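Alpha-1,4-endofucoidanase (Mariniflexile fucanivorans, PDB 6DLH) hydrolyses alpha-1,4 linkages inside fucoidan chains as an endo-acting, retaining glycoside hydrolase of family 107, and binds several calcium ions. Local coordinates at residues Gly419-Trp423 against Asp502-Asn508; Tyr439-Glu445 against Gly478-Gly484. All coordinates share one frame; numbering follows the deposited sequence.

Interaction 1. Residues Gly419-Trp423 against Asp502-Asn508. With CA (calcium ion), chain I.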
ATOM      1  N   GLY A 419     -17.829 -23.952  22.345  1.00 39.12           N
ATOM      2  CA  GLY A 419     -19.244 -24.131  22.633  1.00 38.62           C
ATOM      3  C   GLY A 419     -20.160 -23.694  21.489  1.00 40.64           C
ATOM      4  O   GLY A 419     -20.390 -24.448  20.543  1.00 39.31           O
ATOM      5  N   LYS A 420     -20.705 -22.478  21.611  1.00 40.16           N
ATOM      6  CA  LYS A 420     -21.616 -21.915  20.630  1.00 40.51           C
ATOM      7  C   LYS A 420     -20.849 -21.584  19.352  1.00 40.29           C
ATOM      8  O   LYS A 420     -19.625 -21.496  19.372  1.00 38.94           O
ATOM      9  CB  LYS A 420     -22.302 -20.675  21.209  1.00 42.51           C
ATOM     10  CG  LYS A 420     -23.375 -20.968  22.250  1.00 44.37           C
ATOM     11  CD  LYS A 420     -23.908 -19.723  22.941  1.00 45.36           C
ATOM     12  CE  LYS A 420     -24.958 -20.011  23.996  1.00 45.46           C
ATOM     13  NZ  LYS A 420     -24.589 -21.162  24.855  1.00 44.26           N
ATOM     14  N   PRO A 421     -21.541 -21.417  18.198  1.00 40.29           N
ATOM     15  CA  PRO A 421     -20.877 -21.086  16.935  1.00 37.68           C
ATOM     16  C   PRO A 421     -20.029 -19.816  16.960  1.00 35.56           C
ATOM     17  O   PRO A 421     -20.357 -18.849  17.643  1.00 30.87           O
ATOM     18  CB  PRO A 421     -22.042 -20.886  15.954  1.00 39.19           C
ATOM     19  CG  PRO A 421     -23.162 -21.721  16.533  1.00 41.90           C
ATOM     20  CD  PRO A 421     -22.993 -21.603  18.034  1.00 42.21           C
ATOM     21  N   ASN A 422     -18.945 -19.829  16.173  1.00 34.64           N
ATOM     22  CA  ASN A 422     -18.153 -18.633  15.940  1.00 34.34           C
ATOM     23  C   ASN A 422     -18.405 -18.132  14.519  1.00 33.03           C
ATOM     24  O   ASN A 422     -18.445 -18.925  13.581  1.00 30.33           O
ATOM     25  CB  ASN A 422     -16.657 -18.883  16.149  1.00 36.52           C
ATOM     26  CG  ASN A 422     -16.290 -19.387  17.530  1.00 37.13           C
ATOM     27  OD1 ASN A 422     -15.199 -19.913  17.720  1.00 37.54           O
ATOM     28  ND2 ASN A 422     -17.180 -19.238  18.498  1.00 37.66           N
ATOM     29  N   TRP A 423     -18.577 -16.812  14.386  1.00 30.93           N
ATOM     30  CA  TRP A 423     -18.590 -16.141  13.096  1.00 33.02           C
ATOM     31  C   TRP A 423     -17.172 -15.718  12.715  1.00 32.91           C
ATOM     32  O   TRP A 423     -16.329 -15.481  13.578  1.00 32.85           O
ATOM     33  CB  TRP A 423     -19.541 -14.938  13.131  1.00 33.17           C
ATOM     34  CG  TRP A 423     -20.996 -15.301  13.112  1.00 35.71           C
ATOM     35  CD1 TRP A 423     -21.774 -15.649  14.180  1.00 35.78           C
ATOM     36  CD2 TRP A 423     -21.858 -15.340  11.959  1.00 35.56           C
ATOM     37  NE1 TRP A 423     -23.057 -15.910  13.772  1.00 36.53           N
ATOM     38  CE2 TRP A 423     -23.140 -15.727  12.415  1.00 36.68           C
ATOM     39  CE3 TRP A 423     -21.676 -15.092  10.594  1.00 35.82           C
ATOM     40  CZ2 TRP A 423     -24.224 -15.868  11.549  1.00 37.43           C
ATOM     41  CZ3 TRP A 423     -22.744 -15.235   9.736  1.00 36.05           C
ATOM     42  CH2 TRP A 423     -24.002 -15.615  10.211  1.00 37.11           C
ATOM     43  N   ASP A 502     -25.590 -24.532  16.863  1.00 36.37           N
ATOM     44  CA  ASP A 502     -25.071 -25.882  17.012  1.00 35.79           C
ATOM     45  C   ASP A 502     -25.730 -26.525  18.232  1.00 35.17           C
ATOM     46  O   ASP A 502     -26.618 -25.935  18.851  1.00 33.48           O
ATOM     47  CB  ASP A 502     -23.539 -25.914  17.021  1.00 38.56           C
ATOM     48  CG  ASP A 502     -22.855 -25.160  18.155  1.00 41.56           C
ATOM     49  OD1 ASP A 502     -23.558 -24.707  19.091  1.00 39.49           O
ATOM     50  OD2 ASP A 502     -21.604 -25.030  18.090  1.00 44.04           O
ATOM     51  N   SER A 503     -25.274 -27.729  18.584  1.00 34.93           N
ATOM     52  CA  SER A 503     -25.892 -28.494  19.655  1.00 40.91           C
ATOM     53  C   SER A 503     -25.874 -27.722  20.976  1.00 44.04           C
ATOM     54  O   SER A 503     -26.614 -28.074  21.891  1.00 47.17           O
ATOM     55  CB  SER A 503     -25.234 -29.843  19.800  1.00 38.50           C
ATOM     56  OG  SER A 503     -23.890 -29.684  20.230  1.00 37.95           O
ATOM     57  N   ASP A 504     -25.047 -26.665  21.052  1.00 50.38           N
ATOM     58  CA  ASP A 504     -24.717 -25.970  22.292  1.00 48.96           C
ATOM     59  C   ASP A 504     -25.480 -24.647  22.416  1.00 44.66           C
ATOM     60  O   ASP A 504     -25.550 -24.077  23.502  1.00 41.92           O
ATOM     61  CB  ASP A 504     -23.204 -25.737  22.413  1.00 54.69           C
ATOM     62  CG  ASP A 504     -22.731 -25.370  23.817  1.00 60.55           C
ATOM     63  OD1 ASP A 504     -22.707 -26.271  24.683  1.00 65.34           O
ATOM     64  OD2 ASP A 504     -22.399 -24.185  24.040  1.00 57.98           O
ATOM     65  N   GLY A 505     -26.022 -24.135  21.303  1.00 44.91           N
ATOM     66  CA  GLY A 505     -26.760 -22.879  21.352  1.00 42.39           C
ATOM     67  C   GLY A 505     -26.560 -22.027  20.101  1.00 43.22           C
ATOM     68  O   GLY A 505     -26.145 -22.538  19.063  1.00 46.73           O
ATOM     69  N   VAL A 506     -26.871 -20.730  20.221  1.00 40.28           N
ATOM     70  CA  VAL A 506     -26.878 -19.804  19.101  1.00 44.51           C
ATOM     71  C   VAL A 506     -25.867 -18.685  19.348  1.00 46.10           C
ATOM     72  O   VAL A 506     -25.635 -18.295  20.491  1.00 49.51           O
ATOM     73  CB  VAL A 506     -28.289 -19.223  18.870  1.00 49.45           C
ATOM     74  CG1 VAL A 506     -28.538 -17.962  19.691  1.00 50.05           C
ATOM     75  CG2 VAL A 506     -28.556 -18.948  17.401  1.00 51.39           C
ATOM     76  N   THR A 507     -25.297 -18.162  18.253  1.00 43.97           N
ATOM     77  CA  THR A 507     -24.489 -16.952  18.268  1.00 44.76           C
ATOM     78  C   THR A 507     -24.983 -16.029  17.159  1.00 43.85           C
ATOM     79  O   THR A 507     -25.183 -16.477  16.029  1.00 44.06           O
ATOM     80  CB  THR A 507     -22.999 -17.257  18.060  1.00 41.69           C
ATOM     81  OG1 THR A 507     -22.562 -18.191  19.048  1.00 47.57           O
ATOM     82  CG2 THR A 507     -22.122 -16.027  18.111  1.00 40.47           C
ATOM     83  N   ASN A 508     -25.138 -14.745  17.498  1.00 43.33           N
ATOM     84  CA  ASN A 508     -25.712 -13.740  16.621  1.00 46.40           C
ATOM     85  C   ASN A 508     -24.599 -12.946  15.946  1.00 46.24           C
ATOM     86  O   ASN A 508     -23.545 -12.713  16.531  1.00 46.65           O
ATOM     87  CB  ASN A 508     -26.590 -12.740  17.383  1.00 50.99           C
ATOM     88  CG  ASN A 508     -27.888 -13.320  17.915  1.00 56.63           C
ATOM     89  OD1 ASN A 508     -28.029 -14.532  18.081  1.00 58.68           O
ATOM     90  ND2 ASN A 508     -28.846 -12.450  18.194  1.00 58.03           N
TER
HETATM   91 CA    CA I 808     -20.108 -26.510  20.008  1.00 67.25          CA
HETATM   92  O   HOH W   1     -21.757 -28.213  19.128  1.00 40.78           O
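Gly419-Trp423 and Asp502-Asn508 meet through a shared calcium ion at one end and two side-chain-to-carbonyl hydrogen bonds at the other, where the chain arriving from helix 399-415 joins the first predicted Ig-like domain. Gly419 O binds the calcium ion at 2.1 Å and Asp502 OD2 more loosely at 2.8 Å; Asp451, Glu453 and a water, itself hydrogen-bonded to Ser503 OG, complete the coordination. The other oxygen, Asp502 OD1, is met from above the carboxylate plane by Asp504 N, an Asx turn inside the type I turn Asp502-Gly505 that leads from strand 494-502 into strand 505-513. Residues 421-423 run beside strand 505-513, an outer strand of one sheet of the probable Ig-like fold, tied to it by side-chain-to-carbonyl bonds rather than by backbone pairing. Thr507 OG1 donates to a lone pair of Pro421 O at 2.7 Å, while Trp423 NE1 reaches Thr507 O at 3.2 Å, nearly straight (165°) and in the indole plane, yet well above the carbonyl plane of its acceptor. Lys420 lays CD 3.3 Å from Val506 O, and a bend at chi4 (44°) turns NZ to make a weak hydrogen bond to Asp504 O and a long salt bridge to Asp504 OD2.

Interaction 2. Residues Tyr439-Glu445 against Gly478-Gly484; sequences YSHNLVE and GTWTLSG
Thr479 CG2 sits over one face of the Asn442 amide, 3.8 Å from Asn442 CG. Leu443 O lies at the edge of the Trp480 indole, near the ring plane and 4.2 Å from Trp480 CE3, while the side chain of Trp480 also packs on Leu460 and Gln474. The His441 imidazole has Leu443 CD2 at its edge, in plane, and Leu482 O approaches the Tyr439 ring obliquely, 3.8 Å from Tyr439 CD2. These residues belong to an antiparallel strand pair (154° between the strand directions) in a three-stranded sheet of what is probably an Ig-like domain, with 439-444 as an outer strand and 479-484 central. Tyr439, His441, Leu443, Trp480 and Leu482 share one face; Leu443 and Trp480 both touch Leu460 of the second sheet, consistent with an interior between the two sheets. The other face carries a polar pair. Thr481 OG1 donates to Asn442 OD1 at 2.8 Å from above the amide plane, and it also bonds Thr475 OG1 on the next strand. With CG of Asn442 turned beside its backbone N (chi1 -68°), the amide lies alongside Thr481. A valine at Thr481 would probably leave both Asn442 OD1 and Thr475 OG1 without this partner, letting the amide turn. Beyond the strand ends the pairing is continued by Glu445 N, which donates to Gly478 O at 2.8 Å, with an N-H...O angle of 177°.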
ATOM      1  N   TYR A 439     -31.441 -11.407  -6.069  1.00 45.29           N
ATOM      2  CA  TYR A 439     -30.441 -11.369  -5.013  1.00 43.90           C
ATOM      3  C   TYR A 439     -30.074 -12.801  -4.627  1.00 43.12           C
ATOM      4  O   TYR A 439     -30.958 -13.646  -4.514  1.00 45.20           O
ATOM      5  CB  TYR A 439     -30.991 -10.601  -3.806  1.00 41.29           C
ATOM      6  CG  TYR A 439     -29.967 -10.240  -2.762  1.00 41.88           C
ATOM      7  CD1 TYR A 439     -29.269  -9.045  -2.832  1.00 42.10           C
ATOM      8  CD2 TYR A 439     -29.699 -11.085  -1.694  1.00 43.04           C
ATOM      9  CE1 TYR A 439     -28.319  -8.706  -1.880  1.00 42.73           C
ATOM     10  CE2 TYR A 439     -28.752 -10.762  -0.732  1.00 43.69           C
ATOM     11  CZ  TYR A 439     -28.060  -9.566  -0.826  1.00 42.72           C
ATOM     12  OH  TYR A 439     -27.123  -9.234   0.108  1.00 41.93           O
ATOM     13  N   SER A 440     -28.772 -13.061  -4.426  1.00 40.74           N
ATOM     14  CA  SER A 440     -28.304 -14.381  -4.023  1.00 38.91           C
ATOM     15  C   SER A 440     -26.914 -14.323  -3.384  1.00 38.52           C
ATOM     16  O   SER A 440     -25.946 -13.932  -4.033  1.00 37.92           O
ATOM     17  CB  SER A 440     -28.313 -15.324  -5.190  1.00 36.62           C
ATOM     18  OG  SER A 440     -28.423 -16.660  -4.737  1.00 39.90           O
ATOM     19  N   HIS A 441     -26.820 -14.760  -2.119  1.00 38.03           N
ATOM     20  CA  HIS A 441     -25.549 -14.855  -1.414  1.00 39.81           C
ATOM     21  C   HIS A 441     -25.512 -16.088  -0.515  1.00 38.45           C
ATOM     22  O   HIS A 441     -26.434 -16.333   0.259  1.00 40.86           O
ATOM     23  CB  HIS A 441     -25.247 -13.580  -0.613  1.00 40.88           C
ATOM     24  CG  HIS A 441     -23.910 -13.609   0.058  1.00 42.14           C
ATOM     25  ND1 HIS A 441     -22.739 -13.302  -0.611  1.00 41.40           N
ATOM     26  CD2 HIS A 441     -23.552 -13.910   1.326  1.00 40.47           C
ATOM     27  CE1 HIS A 441     -21.718 -13.418   0.214  1.00 40.79           C
ATOM     28  NE2 HIS A 441     -22.191 -13.790   1.407  1.00 40.72           N
ATOM     29  N   ASN A 442     -24.414 -16.843  -0.623  1.00 37.78           N
ATOM     30  CA  ASN A 442     -24.196 -18.052   0.156  1.00 35.41           C
ATOM     31  C   ASN A 442     -23.411 -17.726   1.429  1.00 34.22           C
ATOM     32  O   ASN A 442     -22.504 -16.903   1.413  1.00 31.07           O
ATOM     33  CB  ASN A 442     -23.466 -19.105  -0.679  1.00 35.77           C
ATOM     34  CG  ASN A 442     -24.312 -19.652  -1.812  1.00 39.31           C
ATOM     35  OD1 ASN A 442     -25.525 -19.437  -1.842  1.00 39.08           O
ATOM     36  ND2 ASN A 442     -23.690 -20.362  -2.742  1.00 34.67           N
ATOM     37  N   LEU A 443     -23.778 -18.386   2.532  1.00 34.25           N
ATOM     38  CA  LEU A 443     -23.005 -18.384   3.766  1.00 34.32           C
ATOM     39  C   LEU A 443     -22.601 -19.828   4.050  1.00 35.61           C
ATOM     40  O   LEU A 443     -23.444 -20.728   4.002  1.00 33.63           O
ATOM     41  CB  LEU A 443     -23.844 -17.807   4.911  1.00 32.87           C
ATOM     42  CG  LEU A 443     -24.176 -16.315   4.841  1.00 34.99           C
ATOM     43  CD1 LEU A 443     -24.881 -15.876   6.111  1.00 36.16           C
ATOM     44  CD2 LEU A 443     -22.930 -15.459   4.626  1.00 34.66           C
ATOM     45  N   VAL A 444     -21.302 -20.049   4.291  1.00 33.11           N
ATOM     46  CA  VAL A 444     -20.772 -21.399   4.178  1.00 34.07           C
ATOM     47  C   VAL A 444     -20.129 -21.824   5.496  1.00 34.55           C
ATOM     48  O   VAL A 444     -19.286 -21.112   6.038  1.00 33.94           O
ATOM     49  CB  VAL A 444     -19.809 -21.522   2.979  1.00 34.86           C
ATOM     50  CG1 VAL A 444     -19.209 -22.919   2.853  1.00 36.12           C
ATOM     51  CG2 VAL A 444     -20.492 -21.115   1.680  1.00 34.07           C
ATOM     52  N   GLU A 445     -20.568 -22.982   6.002  1.00 33.27           N
ATOM     53  CA  GLU A 445     -19.997 -23.599   7.186  1.00 33.78           C
ATOM     54  C   GLU A 445     -18.506 -23.849   6.948  1.00 34.02           C
ATOM     55  O   GLU A 445     -18.107 -24.384   5.910  1.00 29.61           O
ATOM     56  CB  GLU A 445     -20.761 -24.883   7.518  1.00 33.92           C
ATOM     57  CG  GLU A 445     -20.385 -25.478   8.865  1.00 35.78           C
ATOM     58  CD  GLU A 445     -20.975 -26.844   9.183  1.00 37.66           C
ATOM     59  OE1 GLU A 445     -21.648 -27.429   8.303  1.00 38.25           O
ATOM     60  OE2 GLU A 445     -20.771 -27.321  10.318  1.00 37.91           O
ATOM     61  N   GLY A 478     -24.297 -27.569   4.572  1.00 43.88           N
ATOM     62  CA  GLY A 478     -23.303 -26.619   5.050  1.00 41.77           C
ATOM     63  C   GLY A 478     -23.362 -25.259   4.357  1.00 39.71           C
ATOM     64  O   GLY A 478     -22.631 -24.340   4.730  1.00 36.77           O
ATOM     65  N   THR A 479     -24.236 -25.133   3.353  1.00 36.39           N
ATOM     66  CA  THR A 479     -24.401 -23.870   2.652  1.00 36.49           C
ATOM     67  C   THR A 479     -25.821 -23.345   2.849  1.00 38.49           C
ATOM     68  O   THR A 479     -26.794 -24.031   2.541  1.00 39.87           O
ATOM     69  CB  THR A 479     -24.053 -24.002   1.167  1.00 34.43           C
ATOM     70  OG1 THR A 479     -22.696 -24.443   1.108  1.00 36.43           O
ATOM     71  CG2 THR A 479     -24.214 -22.704   0.403  1.00 33.42           C
ATOM     72  N   TRP A 480     -25.919 -22.121   3.378  1.00 38.56           N
ATOM     73  CA  TRP A 480     -27.177 -21.398   3.431  1.00 39.16           C
ATOM     74  C   TRP A 480     -27.150 -20.291   2.382  1.00 39.68           C
ATOM     75  O   TRP A 480     -26.085 -19.772   2.051  1.00 38.33           O
ATOM     76  CB  TRP A 480     -27.447 -20.860   4.843  1.00 39.22           C
ATOM     77  CG  TRP A 480     -27.927 -21.926   5.782  1.00 40.88           C
ATOM     78  CD1 TRP A 480     -29.215 -22.165   6.168  1.00 40.52           C
ATOM     79  CD2 TRP A 480     -27.122 -22.929   6.432  1.00 41.41           C
ATOM     80  NE1 TRP A 480     -29.268 -23.239   7.015  1.00 41.73           N
ATOM     81  CE2 TRP A 480     -28.002 -23.730   7.196  1.00 41.05           C
ATOM     82  CE3 TRP A 480     -25.751 -23.229   6.445  1.00 41.30           C
ATOM     83  CZ2 TRP A 480     -27.550 -24.805   7.966  1.00 43.08           C
ATOM     84  CZ3 TRP A 480     -25.306 -24.291   7.206  1.00 43.05           C
ATOM     85  CH2 TRP A 480     -26.196 -25.065   7.960  1.00 43.49           C
ATOM     86  N   THR A 481     -28.331 -19.962   1.851  1.00 39.41           N
ATOM     87  CA  THR A 481     -28.469 -18.965   0.802  1.00 39.28           C
ATOM     88  C   THR A 481     -29.527 -17.949   1.207  1.00 39.45           C
ATOM     89  O   THR A 481     -30.626 -18.310   1.621  1.00 39.36           O
ATOM     90  CB  THR A 481     -28.829 -19.621  -0.536  1.00 40.72           C
ATOM     91  OG1 THR A 481     -27.848 -20.633  -0.757  1.00 43.88           O
ATOM     92  CG2 THR A 481     -28.846 -18.653  -1.702  1.00 40.00           C
ATOM     93  N   LEU A 482     -29.145 -16.675   1.106  1.00 41.69           N
ATOM     94  CA  LEU A 482     -30.046 -15.543   1.183  1.00 39.84           C
ATOM     95  C   LEU A 482     -30.398 -15.172  -0.253  1.00 42.50           C
ATOM     96  O   LEU A 482     -29.513 -14.814  -1.036  1.00 39.63           O
ATOM     97  CB  LEU A 482     -29.303 -14.390   1.866  1.00 40.69           C
ATOM     98  CG  LEU A 482     -29.360 -14.341   3.393  1.00 41.08           C
ATOM     99  CD1 LEU A 482     -28.807 -15.612   4.027  1.00 38.05           C
ATOM    100  CD2 LEU A 482     -28.614 -13.118   3.906  1.00 38.89           C
ATOM    101  N   SER A 483     -31.685 -15.301  -0.598  1.00 40.25           N
ATOM    102  CA  SER A 483     -32.102 -15.047  -1.967  1.00 41.78           C
ATOM    103  C   SER A 483     -33.530 -14.513  -2.028  1.00 40.31           C
ATOM    104  O   SER A 483     -34.296 -14.620  -1.073  1.00 39.22           O
ATOM    105  CB  SER A 483     -31.897 -16.257  -2.864  1.00 39.03           C
ATOM    106  OG  SER A 483     -32.817 -17.294  -2.558  1.00 38.26           O
ATOM    107  N   GLY A 484     -33.848 -13.950  -3.196  1.00 42.43           N
ATOM    108  CA  GLY A 484     -35.115 -13.315  -3.508  1.00 47.16           C
ATOM    109  C   GLY A 484     -34.915 -12.282  -4.614  1.00 47.98           C
ATOM    110  O   GLY A 484     -33.816 -12.166  -5.155  1.00 46.23           O
TER

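How the interactions relate
After helix 399-415 the chain lays down the first half of interaction 1, Gly419-Trp423, and soon the first half of interaction 2, Tyr439-Glu445. It then passes the calcium ligands Asp451 and Glu453 and strands 459-464 and 471-476 before Gly478-Gly484 closes the inner loop of 32 residues. Asp502-Asn508 closes the outer loop of 78, so interaction 2 is nested within interaction 1 and the two do not cross. Interaction 2 pairs an outer strand with the central strand of one sheet of the predicted Ig-like domain; interaction 1 joins the entering chain to the edge of the other. Their centres lie about 18 Å apart, yet they touch, Trp423 CH2 packing 4.2 Å from Leu443 CD1.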